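PDB 6UVU: ArsR family transcriptional regulator from Comamonas testosteroni, which acts as an Sb(III)-responsive transcriptional repressor, probably binding DNA through a winged helix-turn-helix domain. Local coordinates for residues K37-D42 with R46-L51; A50-G55 with C103-L108; L57-L62 with Q71-Q76. All blocks are in the same frame, centred on the assembly; numbering follows the deposited sequence.

Contact 1 of 3, residues K37-D42 with R46-L51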
ATOM      1  N   LYS B  37       5.179  -0.187   4.509  1.00 21.23           N
ATOM      2  CA  LYS B  37       6.024  -1.233   5.089  1.00 23.31           C
ATOM      3  C   LYS B  37       5.219  -2.157   6.002  1.00 22.39           C
ATOM      4  O   LYS B  37       5.364  -3.382   5.944  1.00 22.62           O
ATOM      5  CB  LYS B  37       7.201  -0.626   5.863  1.00 25.37           C
ATOM      6  CG  LYS B  37       8.340  -0.076   5.004  1.00 28.20           C
ATOM      7  CD  LYS B  37       9.500   0.417   5.873  1.00 33.43           C
ATOM      8  CE  LYS B  37      10.509   1.247   5.060  1.00 38.48           C
ATOM      9  NZ  LYS B  37      11.554   1.833   5.956  1.00 40.52           N
ATOM     10  N   VAL B  38       4.368  -1.586   6.851  1.00 19.68           N
ATOM     11  CA  VAL B  38       3.519  -2.406   7.713  1.00 19.81           C
ATOM     12  C   VAL B  38       2.629  -3.331   6.877  1.00 20.01           C
ATOM     13  O   VAL B  38       2.504  -4.529   7.159  1.00 21.11           O
ATOM     14  CB  VAL B  38       2.695  -1.505   8.648  1.00 20.48           C
ATOM     15  CG1 VAL B  38       1.616  -2.311   9.336  1.00 22.18           C
ATOM     16  CG2 VAL B  38       3.599  -0.843   9.665  1.00 21.13           C
ATOM     17  N   LEU B  39       2.020  -2.803   5.817  1.00 18.84           N
ATOM     18  CA  LEU B  39       1.146  -3.632   4.997  1.00 19.11           C
ATOM     19  C   LEU B  39       1.887  -4.558   4.035  1.00 20.18           C
ATOM     20  O   LEU B  39       1.270  -5.502   3.518  1.00 21.00           O
ATOM     21  CB  LEU B  39       0.204  -2.736   4.205  1.00 20.47           C
ATOM     22  CG  LEU B  39      -0.822  -2.037   5.081  1.00 20.64           C
ATOM     23  CD1 LEU B  39      -1.329  -0.861   4.328  1.00 21.40           C
ATOM     24  CD2 LEU B  39      -1.952  -3.007   5.449  1.00 21.12           C
ATOM     25  N   ALA B  40       3.178  -4.325   3.777  1.00 19.74           N
ATOM     26  CA  ALA B  40       3.885  -5.088   2.747  1.00 19.57           C
ATOM     27  C   ALA B  40       4.383  -6.435   3.252  1.00 19.21           C
ATOM     28  O   ALA B  40       5.579  -6.740   3.119  1.00 20.20           O
ATOM     29  CB  ALA B  40       5.068  -4.277   2.203  1.00 18.81           C
ATOM     30  N   ASN B  41       3.486  -7.238   3.825  1.00 19.83           N
ATOM     31  CA  ASN B  41       3.796  -8.592   4.269  1.00 21.03           C
ATOM     32  C   ASN B  41       2.539  -9.452   4.203  1.00 21.97           C
ATOM     33  O   ASN B  41       1.497  -9.088   4.752  1.00 21.22           O
ATOM     34  CB  ASN B  41       4.361  -8.605   5.690  1.00 22.00           C
ATOM     35  CG  ASN B  41       4.622 -10.010   6.209  1.00 23.64           C
ATOM     36  OD1 ASN B  41       3.764 -10.619   6.843  1.00 25.43           O
ATOM     37  ND2 ASN B  41       5.818 -10.525   5.947  1.00 23.08           N
ATOM     38  N   ASP B  42       2.658 -10.584   3.515  1.00 24.40           N
ATOM     39  CA  ASP B  42       1.597 -11.569   3.338  1.00 28.90           C
ATOM     40  C   ASP B  42       0.838 -11.863   4.635  1.00 25.26           C
ATOM     41  O   ASP B  42      -0.372 -11.655   4.730  1.00 24.06           O
ATOM     42  CB  ASP B  42       2.248 -12.843   2.783  1.00 35.46           C
ATOM     43  CG  ASP B  42       1.321 -13.645   1.917  1.00 47.66           C
ATOM     44  OD1 ASP B  42       0.432 -14.332   2.475  1.00 59.74           O
ATOM     45  OD2 ASP B  42       1.493 -13.597   0.674  1.00 55.75           O
ATOM     46  N   ARG B  46      -3.071 -10.577   5.946  1.00 21.75           N
ATOM     47  CA  ARG B  46      -4.151 -11.514   6.236  1.00 21.93           C
ATOM     48  C   ARG B  46      -4.619 -11.376   7.676  1.00 19.48           C
ATOM     49  O   ARG B  46      -5.822 -11.435   7.945  1.00 19.44           O
ATOM     50  CB  ARG B  46      -3.691 -12.947   5.958  1.00 22.93           C
ATOM     51  CG  ARG B  46      -3.360 -13.225   4.499  1.00 24.21           C
ATOM     52  CD  ARG B  46      -3.145 -14.709   4.297  1.00 26.32           C
ATOM     53  NE  ARG B  46      -4.396 -15.451   4.399  1.00 26.81           N
ATOM     54  CZ  ARG B  46      -4.520 -16.602   5.054  1.00 28.03           C
ATOM     55  NH1 ARG B  46      -3.467 -17.116   5.676  1.00 27.51           N
ATOM     56  NH2 ARG B  46      -5.690 -17.234   5.098  1.00 26.02           N
ATOM     57  N   LEU B  47      -3.681 -11.180   8.612  1.00 20.65           N
ATOM     58  CA  LEU B  47      -4.057 -10.961  10.008  1.00 20.27           C
ATOM     59  C   LEU B  47      -4.901  -9.709  10.142  1.00 18.47           C
ATOM     60  O   LEU B  47      -5.899  -9.691  10.882  1.00 17.41           O
ATOM     61  CB  LEU B  47      -2.798 -10.837  10.881  1.00 23.22           C
ATOM     62  CG  LEU B  47      -2.061 -12.102  11.307  1.00 25.45           C
ATOM     63  CD1 LEU B  47      -0.751 -11.755  12.027  1.00 24.45           C
ATOM     64  CD2 LEU B  47      -2.968 -12.900  12.231  1.00 27.46           C
ATOM     65  N   LEU B  48      -4.515  -8.652   9.414  1.00 17.49           N
ATOM     66  CA  LEU B  48      -5.214  -7.371   9.486  1.00 17.62           C
ATOM     67  C   LEU B  48      -6.610  -7.477   8.891  1.00 17.39           C
ATOM     68  O   LEU B  48      -7.560  -6.869   9.398  1.00 17.61           O
ATOM     69  CB  LEU B  48      -4.416  -6.303   8.746  1.00 18.53           C
ATOM     70  CG  LEU B  48      -3.561  -5.277   9.493  1.00 20.96           C
ATOM     71  CD1 LEU B  48      -3.219  -5.733  10.877  1.00 21.52           C
ATOM     72  CD2 LEU B  48      -2.290  -4.953   8.696  1.00 20.19           C
ATOM     73  N   HIS B  49      -6.747  -8.228   7.802  1.00 16.66           N
ATOM     74  CA  HIS B  49      -8.068  -8.435   7.233  1.00 16.16           C
ATOM     75  C   HIS B  49      -8.958  -9.248   8.175  1.00 16.27           C
ATOM     76  O   HIS B  49     -10.120  -8.895   8.391  1.00 13.78           O
ATOM     77  CB  HIS B  49      -7.961  -9.122   5.872  1.00 15.74           C
ATOM     78  CG  HIS B  49      -9.285  -9.230   5.174  1.00 14.92           C
ATOM     79  ND1 HIS B  49      -9.578 -10.228   4.269  1.00 15.61           N
ATOM     80  CD2 HIS B  49     -10.386  -8.447   5.242  1.00 14.31           C
ATOM     81  CE1 HIS B  49     -10.810 -10.058   3.818  1.00 13.94           C
ATOM     82  NE2 HIS B  49     -11.321  -8.984   4.392  1.00 13.34           N
ATOM     83  N   ALA B  50      -8.436 -10.353   8.718  1.00 17.76           N
ATOM     84  CA  ALA B  50      -9.210 -11.166   9.658  1.00 18.96           C
ATOM     85  C   ALA B  50      -9.662 -10.348  10.866  1.00 22.08           C
ATOM     86  O   ALA B  50     -10.775 -10.536  11.366  1.00 20.97           O
ATOM     87  CB  ALA B  50      -8.388 -12.374  10.112  1.00 18.95           C
ATOM     88  N   LEU B  51      -8.818  -9.419  11.337  1.00 23.68           N
ATOM     89  CA  LEU B  51      -9.215  -8.511  12.411  1.00 21.90           C
ATOM     90  C   LEU B  51     -10.263  -7.511  11.946  1.00 20.34           C
ATOM     91  O   LEU B  51     -11.182  -7.169  12.698  1.00 20.26           O
ATOM     92  CB  LEU B  51      -8.005  -7.759  12.938  1.00 22.79           C
ATOM     93  CG  LEU B  51      -7.001  -8.591  13.705  1.00 24.62           C
ATOM     94  CD1 LEU B  51      -5.716  -7.793  13.857  1.00 26.12           C
ATOM     95  CD2 LEU B  51      -7.595  -8.948  15.068  1.00 25.37           C
TER

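Contact 2 of 3, residues A50-G55 with C103-L108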
ATOM      1  N   ALA B  50      -8.436 -10.353   8.718  1.00 17.76           N
ATOM      2  CA  ALA B  50      -9.210 -11.166   9.658  1.00 18.96           C
ATOM      3  C   ALA B  50      -9.662 -10.348  10.866  1.00 22.08           C
ATOM      4  O   ALA B  50     -10.775 -10.536  11.366  1.00 20.97           O
ATOM      5  CB  ALA B  50      -8.388 -12.374  10.112  1.00 18.95           C
ATOM      6  N   LEU B  51      -8.818  -9.419  11.337  1.00 23.68           N
ATOM      7  CA  LEU B  51      -9.215  -8.511  12.411  1.00 21.90           C
ATOM      8  C   LEU B  51     -10.263  -7.511  11.946  1.00 20.34           C
ATOM      9  O   LEU B  51     -11.182  -7.169  12.698  1.00 20.26           O
ATOM     10  CB  LEU B  51      -8.005  -7.759  12.938  1.00 22.79           C
ATOM     11  CG  LEU B  51      -7.001  -8.591  13.705  1.00 24.62           C
ATOM     12  CD1 LEU B  51      -5.716  -7.793  13.857  1.00 26.12           C
ATOM     13  CD2 LEU B  51      -7.595  -8.948  15.068  1.00 25.37           C
ATOM     14  N   ALA B  52     -10.125  -7.009  10.717  1.00 21.03           N
ATOM     15  CA  ALA B  52     -11.069  -6.023  10.204  1.00 22.21           C
ATOM     16  C   ALA B  52     -12.442  -6.638   9.967  1.00 25.89           C
ATOM     17  O   ALA B  52     -13.461  -5.967  10.165  1.00 25.80           O
ATOM     18  CB  ALA B  52     -10.535  -5.404   8.903  1.00 22.02           C
ATOM     19  N   ARG B  53     -12.486  -7.894   9.491  1.00 29.00           N
ATOM     20  CA  ARG B  53     -13.763  -8.575   9.249  1.00 30.77           C
ATOM     21  C   ARG B  53     -14.559  -8.723  10.537  1.00 32.28           C
ATOM     22  O   ARG B  53     -15.755  -8.416  10.590  1.00 33.40           O
ATOM     23  CB  ARG B  53     -13.546  -9.974   8.666  1.00 31.38           C
ATOM     24  CG  ARG B  53     -12.886 -10.039   7.332  1.00 33.89           C
ATOM     25  CD  ARG B  53     -12.946 -11.453   6.744  1.00 34.92           C
ATOM     26  NE  ARG B  53     -14.275 -11.789   6.232  1.00 35.79           N
ATOM     27  CZ  ARG B  53     -14.959 -12.873   6.584  1.00 38.08           C
ATOM     28  NH1 ARG B  53     -14.443 -13.743   7.447  1.00 34.34           N
ATOM     29  NH2 ARG B  53     -16.156 -13.087   6.068  1.00 37.39           N
ATOM     30  N   SER B  54     -13.907  -9.234  11.570  1.00 34.03           N
ATOM     31  CA  SER B  54     -14.528  -9.588  12.839  1.00 38.13           C
ATOM     32  C   SER B  54     -14.665  -8.414  13.794  1.00 35.26           C
ATOM     33  O   SER B  54     -15.385  -8.530  14.791  1.00 36.02           O
ATOM     34  CB  SER B  54     -13.704 -10.662  13.536  1.00 41.84           C
ATOM     35  OG  SER B  54     -12.474 -10.086  13.948  1.00 45.23           O
ATOM     36  N   GLY B  55     -13.971  -7.307  13.541  1.00 38.41           N
ATOM     37  CA  GLY B  55     -13.958  -6.225  14.504  1.00 38.60           C
ATOM     38  C   GLY B  55     -13.152  -6.512  15.745  1.00 38.26           C
ATOM     39  O   GLY B  55     -13.309  -5.814  16.750  1.00 41.07           O
ATOM     40  N   CYS B 103      -5.618   4.908   8.895  1.00 25.28           N
ATOM     41  CA  CYS B 103      -4.861   4.905   7.651  1.00 24.71           C
ATOM     42  C   CYS B 103      -4.576   3.488   7.182  1.00 21.92           C
ATOM     43  O   CYS B 103      -4.718   3.183   5.993  1.00 20.21           O
ATOM     44  CB  CYS B 103      -3.556   5.678   7.829  1.00 27.85           C
ATOM     45  SG  CYS B 103      -3.832   7.399   8.222  1.00 30.25           S
ATOM     46  N   VAL B 104      -4.139   2.621   8.094  1.00 21.84           N
ATOM     47  CA  VAL B 104      -3.962   1.211   7.765  1.00 22.68           C
ATOM     48  C   VAL B 104      -5.267   0.637   7.242  1.00 23.51           C
ATOM     49  O   VAL B 104      -5.278  -0.131   6.273  1.00 22.10           O
ATOM     50  CB  VAL B 104      -3.440   0.438   8.993  1.00 23.88           C
ATOM     51  CG1 VAL B 104      -3.852  -1.050   8.957  1.00 25.59           C
ATOM     52  CG2 VAL B 104      -1.943   0.551   9.085  1.00 25.61           C
ATOM     53  N   LEU B 105      -6.394   1.058   7.833  1.00 23.07           N
ATOM     54  CA  LEU B 105      -7.684   0.479   7.479  1.00 24.50           C
ATOM     55  C   LEU B 105      -8.107   0.868   6.068  1.00 22.18           C
ATOM     56  O   LEU B 105      -8.535   0.016   5.290  1.00 19.65           O
ATOM     57  CB  LEU B 105      -8.747   0.899   8.487  1.00 27.17           C
ATOM     58  CG  LEU B 105     -10.072   0.181   8.287  1.00 29.43           C
ATOM     59  CD1 LEU B 105      -9.887  -1.322   8.483  1.00 29.46           C
ATOM     60  CD2 LEU B 105     -11.096   0.731   9.267  1.00 31.92           C
ATOM     61  N   ARG B 106      -8.016   2.153   5.722  1.00 22.64           N
ATOM     62  CA  ARG B 106      -8.373   2.553   4.362  1.00 22.67           C
ATOM     63  C   ARG B 106      -7.471   1.891   3.323  1.00 20.13           C
ATOM     64  O   ARG B 106      -7.933   1.548   2.220  1.00 18.05           O
ATOM     65  CB  ARG B 106      -8.294   4.072   4.201  1.00 26.43           C
ATOM     66  CG  ARG B 106      -8.653   4.894   5.413  1.00 28.98           C
ATOM     67  CD  ARG B 106      -9.532   6.060   5.038  1.00 31.38           C
ATOM     68  NE  ARG B 106      -8.972   6.911   3.987  1.00 32.34           N
ATOM     69  CZ  ARG B 106      -8.636   8.191   4.161  1.00 39.26           C
ATOM     70  NH1 ARG B 106      -8.796   8.770   5.348  1.00 40.46           N
ATOM     71  NH2 ARG B 106      -8.138   8.904   3.152  1.00 40.71           N
ATOM     72  N   MET B 107      -6.191   1.702   3.647  1.00 20.77           N
ATOM     73  CA  MET B 107      -5.261   1.104   2.691  1.00 21.72           C
ATOM     74  C   MET B 107      -5.537  -0.381   2.515  1.00 22.09           C
ATOM     75  O   MET B 107      -5.483  -0.901   1.391  1.00 20.42           O
ATOM     76  CB  MET B 107      -3.811   1.351   3.129  1.00 22.83           C
ATOM     77  CG  MET B 107      -2.757   1.112   2.013  1.00 25.63           C
ATOM     78  SD  MET B 107      -2.942   2.091   0.482  1.00 28.89           S
ATOM     79  CE  MET B 107      -2.345   3.690   1.040  1.00 28.02           C
ATOM     80  N   LEU B 108      -5.852  -1.080   3.614  1.00 20.54           N
ATOM     81  CA  LEU B 108      -6.340  -2.453   3.507  1.00 22.14           C
ATOM     82  C   LEU B 108      -7.622  -2.523   2.683  1.00 20.16           C
ATOM     83  O   LEU B 108      -7.751  -3.388   1.818  1.00 20.53           O
ATOM     84  CB  LEU B 108      -6.561  -3.051   4.903  1.00 21.31           C
ATOM     85  CG  LEU B 108      -7.484  -4.263   5.059  1.00 21.71           C
ATOM     86  CD1 LEU B 108      -6.862  -5.517   4.486  1.00 21.75           C
ATOM     87  CD2 LEU B 108      -7.869  -4.503   6.543  1.00 22.87           C
TER

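Contact 3 of 3, residues L57-L62 with Q71-Q76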
ATOM      1  N   LEU B  57     -10.389  -9.885  17.656  1.00 35.58           N
ATOM      2  CA  LEU B  57     -10.313 -11.289  18.029  1.00 34.61           C
ATOM      3  C   LEU B  57      -9.207 -11.496  19.058  1.00 32.04           C
ATOM      4  O   LEU B  57      -8.314 -10.658  19.226  1.00 27.95           O
ATOM      5  CB  LEU B  57     -10.052 -12.168  16.800  1.00 38.10           C
ATOM      6  CG  LEU B  57     -11.160 -12.174  15.737  1.00 38.81           C
ATOM      7  CD1 LEU B  57     -10.683 -12.794  14.421  1.00 38.82           C
ATOM      8  CD2 LEU B  57     -12.428 -12.864  16.267  1.00 39.90           C
ATOM      9  N   CYS B  58      -9.272 -12.640  19.737  1.00 30.10           N
ATOM     10  CA  CYS B  58      -8.167 -13.159  20.521  1.00 30.99           C
ATOM     11  C   CYS B  58      -7.236 -13.954  19.624  1.00 30.76           C
ATOM     12  O   CYS B  58      -7.555 -14.278  18.478  1.00 31.37           O
ATOM     13  CB  CYS B  58      -8.660 -14.045  21.679  1.00 35.23           C
ATOM     14  SG  CYS B  58      -9.328 -15.687  21.207  1.00 36.71           S
ATOM     15  N   VAL B  59      -6.072 -14.292  20.180  1.00 29.83           N
ATOM     16  CA  VAL B  59      -5.027 -14.952  19.408  1.00 30.60           C
ATOM     17  C   VAL B  59      -5.499 -16.317  18.906  1.00 30.93           C
ATOM     18  O   VAL B  59      -5.159 -16.734  17.788  1.00 29.29           O
ATOM     19  CB  VAL B  59      -3.744 -15.047  20.256  1.00 31.10           C
ATOM     20  CG1 VAL B  59      -2.682 -15.856  19.555  1.00 31.55           C
ATOM     21  CG2 VAL B  59      -3.219 -13.659  20.548  1.00 31.12           C
ATOM     22  N   THR B  60      -6.325 -17.013  19.699  1.00 28.08           N
ATOM     23  CA  THR B  60      -6.749 -18.370  19.350  1.00 30.33           C
ATOM     24  C   THR B  60      -7.718 -18.382  18.168  1.00 29.28           C
ATOM     25  O   THR B  60      -7.595 -19.207  17.254  1.00 30.68           O
ATOM     26  CB  THR B  60      -7.384 -19.036  20.576  1.00 30.84           C
ATOM     27  OG1 THR B  60      -6.345 -19.561  21.409  1.00 36.18           O
ATOM     28  CG2 THR B  60      -8.350 -20.151  20.171  1.00 31.08           C
ATOM     29  N   ASP B  61      -8.711 -17.497  18.187  1.00 29.56           N
ATOM     30  CA  ASP B  61      -9.625 -17.390  17.056  1.00 30.47           C
ATOM     31  C   ASP B  61      -8.901 -16.860  15.827  1.00 30.07           C
ATOM     32  O   ASP B  61      -9.052 -17.397  14.723  1.00 30.37           O
ATOM     33  CB  ASP B  61     -10.797 -16.479  17.421  1.00 32.32           C
ATOM     34  CG  ASP B  61     -11.622 -17.015  18.583  1.00 33.32           C
ATOM     35  OD1 ASP B  61     -11.458 -18.201  18.949  1.00 33.72           O
ATOM     36  OD2 ASP B  61     -12.433 -16.237  19.129  1.00 33.51           O
ATOM     37  N   LEU B  62      -8.103 -15.806  16.004  1.00 29.99           N
ATOM     38  CA  LEU B  62      -7.381 -15.226  14.880  1.00 30.12           C
ATOM     39  C   LEU B  62      -6.414 -16.232  14.259  1.00 27.17           C
ATOM     40  O   LEU B  62      -6.365 -16.379  13.033  1.00 25.73           O
ATOM     41  CB  LEU B  62      -6.660 -13.963  15.337  1.00 33.56           C
ATOM     42  CG  LEU B  62      -5.777 -13.300  14.295  1.00 38.78           C
ATOM     43  CD1 LEU B  62      -6.543 -13.066  13.004  1.00 41.38           C
ATOM     44  CD2 LEU B  62      -5.239 -11.999  14.836  1.00 41.69           C
ATOM     45  N   GLN B  71       1.167 -19.083  18.913  1.00 45.96           N
ATOM     46  CA  GLN B  71       2.337 -18.407  19.474  1.00 49.84           C
ATOM     47  C   GLN B  71       2.964 -17.444  18.471  1.00 47.80           C
ATOM     48  O   GLN B  71       3.343 -16.323  18.833  1.00 42.49           O
ATOM     49  CB  GLN B  71       3.363 -19.431  19.961  1.00 53.27           C
ATOM     50  CG  GLN B  71       3.433 -19.538  21.481  1.00 56.79           C
ATOM     51  CD  GLN B  71       3.594 -18.176  22.162  1.00 56.44           C
ATOM     52  OE1 GLN B  71       4.435 -17.365  21.767  1.00 57.11           O
ATOM     53  NE2 GLN B  71       2.778 -17.922  23.184  1.00 51.45           N
ATOM     54  N   ALA B  72       3.079 -17.865  17.207  1.00 43.23           N
ATOM     55  CA  ALA B  72       3.563 -16.967  16.167  1.00 40.47           C
ATOM     56  C   ALA B  72       2.597 -15.810  15.938  1.00 38.75           C
ATOM     57  O   ALA B  72       3.024 -14.662  15.765  1.00 38.38           O
ATOM     58  CB  ALA B  72       3.779 -17.749  14.872  1.00 39.17           C
ATOM     59  N   VAL B  73       1.289 -16.095  15.908  1.00 35.56           N
ATOM     60  CA  VAL B  73       0.298 -15.031  15.732  1.00 34.44           C
ATOM     61  C   VAL B  73       0.369 -14.057  16.898  1.00 34.60           C
ATOM     62  O   VAL B  73       0.307 -12.831  16.718  1.00 31.90           O
ATOM     63  CB  VAL B  73      -1.121 -15.621  15.583  1.00 34.54           C
ATOM     64  CG1 VAL B  73      -2.173 -14.522  15.703  1.00 33.82           C
ATOM     65  CG2 VAL B  73      -1.279 -16.344  14.256  1.00 37.83           C
ATOM     66  N   SER B  74       0.508 -14.594  18.113  1.00 34.33           N
ATOM     67  CA  SER B  74       0.564 -13.743  19.295  1.00 32.52           C
ATOM     68  C   SER B  74       1.701 -12.749  19.179  1.00 32.28           C
ATOM     69  O   SER B  74       1.521 -11.547  19.399  1.00 29.90           O
ATOM     70  CB  SER B  74       0.724 -14.590  20.560  1.00 33.83           C
ATOM     71  OG  SER B  74       0.957 -13.760  21.691  1.00 33.54           O
ATOM     72  N   ASN B  75       2.880 -13.231  18.800  1.00 33.68           N
ATOM     73  CA  ASN B  75       4.018 -12.333  18.709  1.00 33.86           C
ATOM     74  C   ASN B  75       3.770 -11.276  17.648  1.00 32.44           C
ATOM     75  O   ASN B  75       4.018 -10.090  17.881  1.00 32.94           O
ATOM     76  CB  ASN B  75       5.292 -13.142  18.456  1.00 38.21           C
ATOM     77  CG  ASN B  75       5.572 -14.167  19.582  1.00 40.68           C
ATOM     78  OD1 ASN B  75       5.017 -14.080  20.695  1.00 35.38           O
ATOM     79  ND2 ASN B  75       6.433 -15.142  19.289  1.00 42.34           N
ATOM     80  N   GLN B  76       3.188 -11.678  16.511  1.00 32.63           N
ATOM     81  CA  GLN B  76       2.860 -10.734  15.446  1.00 31.02           C
ATOM     82  C   GLN B  76       1.915  -9.643  15.933  1.00 30.66           C
ATOM     83  O   GLN B  76       2.051  -8.475  15.549  1.00 31.40           O
ATOM     84  CB  GLN B  76       2.227 -11.478  14.269  1.00 35.64           C
ATOM     85  CG  GLN B  76       3.179 -12.350  13.466  1.00 38.14           C
ATOM     86  CD  GLN B  76       3.665 -11.658  12.202  1.00 41.37           C
ATOM     87  OE1 GLN B  76       3.886 -10.442  12.185  1.00 44.24           O
ATOM     88  NE2 GLN B  76       3.821 -12.432  11.128  1.00 42.42           N
TER

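Contact 1 of 3, residues K37-D42 with R46-L51
The carboxylate of D42 and the guanidinium of R46 are the flat groups here, and neither lies on a face of the other: their planes stand 60° apart while the two side chains run alongside each other in the same direction. What touches the carboxylate is the aliphatic part of the arginine, with D42 OD1 4.0 Å from R46 CD. R46 NE stays 5.3 Å from D42 OD1 and gives its hydrogen to the backbone O of I24 in the second subunit.

The firmer link is between backbone atoms of the same helix. R46 N donates to D42 O at 3.2 Å, nearly straight at 165°, one of the i to i+4 bonds of the first turn of helix 42-54. N41 is the N-cap of that helix, its OD1 accepting from R44 N. R46 CG also packs 3.4 Å from D42 O.

Further back, L39, the last residue of helix 26-39, meets L48 methyl to methyl, L39 CD2 to L48 CD2 at 3.8 Å, with their side chains at about a right angle. M107 of helix 102-121 in the same chain and F36 of the second subunit also pack on L39.

At this turn of the ArsR-type winged helix-turn-helix domain, then, the hydrogen bond belongs to the start of helix 42-54, and the leucine pair packs this helix on the end of helix 26-39; the opposite charges of D42 and R46 may attract only at a distance.

Contact 2 of 3, residues A50-G55 with C103-L108
A50 O is gripped twice by S54, two residues beyond A52, whose methyl touches L105 and L108 across the contact. S54 OG donates to A50 O at 3.1 Å, lying in the carbonyl plane on a lone pair; S54 N adds a weak bond to the same oxygen. S54 folds its hydroxyl back over the last turn of helix 42-54, and OG also bonds to G56 N. The helix stops at once after this: G55 takes a positive phi of 72°.

The contact proper is wholly apolar. A52 points its CB at helix 102-121 and meets two leucines set three residues apart on it. L108 comes closer, its CD2 3.7 Å from A52 CB, while L105 CD1 lies 4.2 Å from that same methyl. In both leucines CG is anti to the backbone N (chi1 -172° in L105, 160° in L108), and each extends one methyl to the alanine. The small side chain lets the backbones approach, A52 CA standing 7.8 Å from L105 CA, and no hydrogen bond crosses between them.

In this ArsR-type winged helix-turn-helix fold the contact packs the end of helix 42-54 on the first half of helix 102-121. I99 of strand 94-99 packs on both A52 and L51, and L62 of helix 59-65 covers A50 and L51. L108 continues along helix 42-54 onto L45 and H49, while on another side of helix 102-121 M107 packs against helix 26-39 and against L110 of the second subunit.

Contact 3 of 3, residues L57-L62 with Q71-Q76
V73 and S74 rest against V59 and L62 where the two helices of the helix-turn-helix motif meet: helix 59-65, then helix 70-82, which by analogy with ArsR-type regulators is probably the DNA-recognition helix. Taking helix 70-82 in order, Q71 and A72 start the segment by holding helical turns, Q71 O accepting from N75 N and A72 O from Q76 N.

V73 is the first to face the partner helix. Its CG1, anti to the backbone N (chi1 168°), is the branch that does the touching: it lies 4.1 Å from L62 CG and equally 4.1 Å from V59 CG1, so a single methyl bridges two residues one turn apart. The side chains of V73 and L62 approach at a slant.

S74 follows, and here V59 comes in over the backbone. V59 CG1 sits 3.7 Å from S74 N and 3.8 Å from S74 CB, while V59 CG2 is 4.0 Å from S74 CA; the backbone and CB of the serine, rather than its hydroxyl, make the touch. The helices are close at this point, with V59 CA 5.7 Å from S74 CA.

At the end of the segment Q76 turns to T43 and L47 of helix 42-54. L62 also packs on L47, so both helices lean on that support. Helix 59-65 is capped by C58 at its N-cap, whose SG accepts a hydrogen bond from D61 N at 3.6 Å and 171°.

Contact 2 is fully buried and purely apolar across its helices, near the middle of the chain; contact 1, just as central, is only partly buried and adds a backbone hydrogen bond to its leucine pair. The two share A50 and L51 on helix 42-54, and both border the second subunit. L108 CD2 packs 3.7 Å from L48 O, tying them together. Contact 3 lies farther out, about 15 Å between its centre and that of the chain, touches no other subunit, and rests on two valines, L62 and the backbone and CB of a serine. It is joined to the core through L62, whose CD1 lies 3.5 Å from A50 CB, so helix 42-54 links all three.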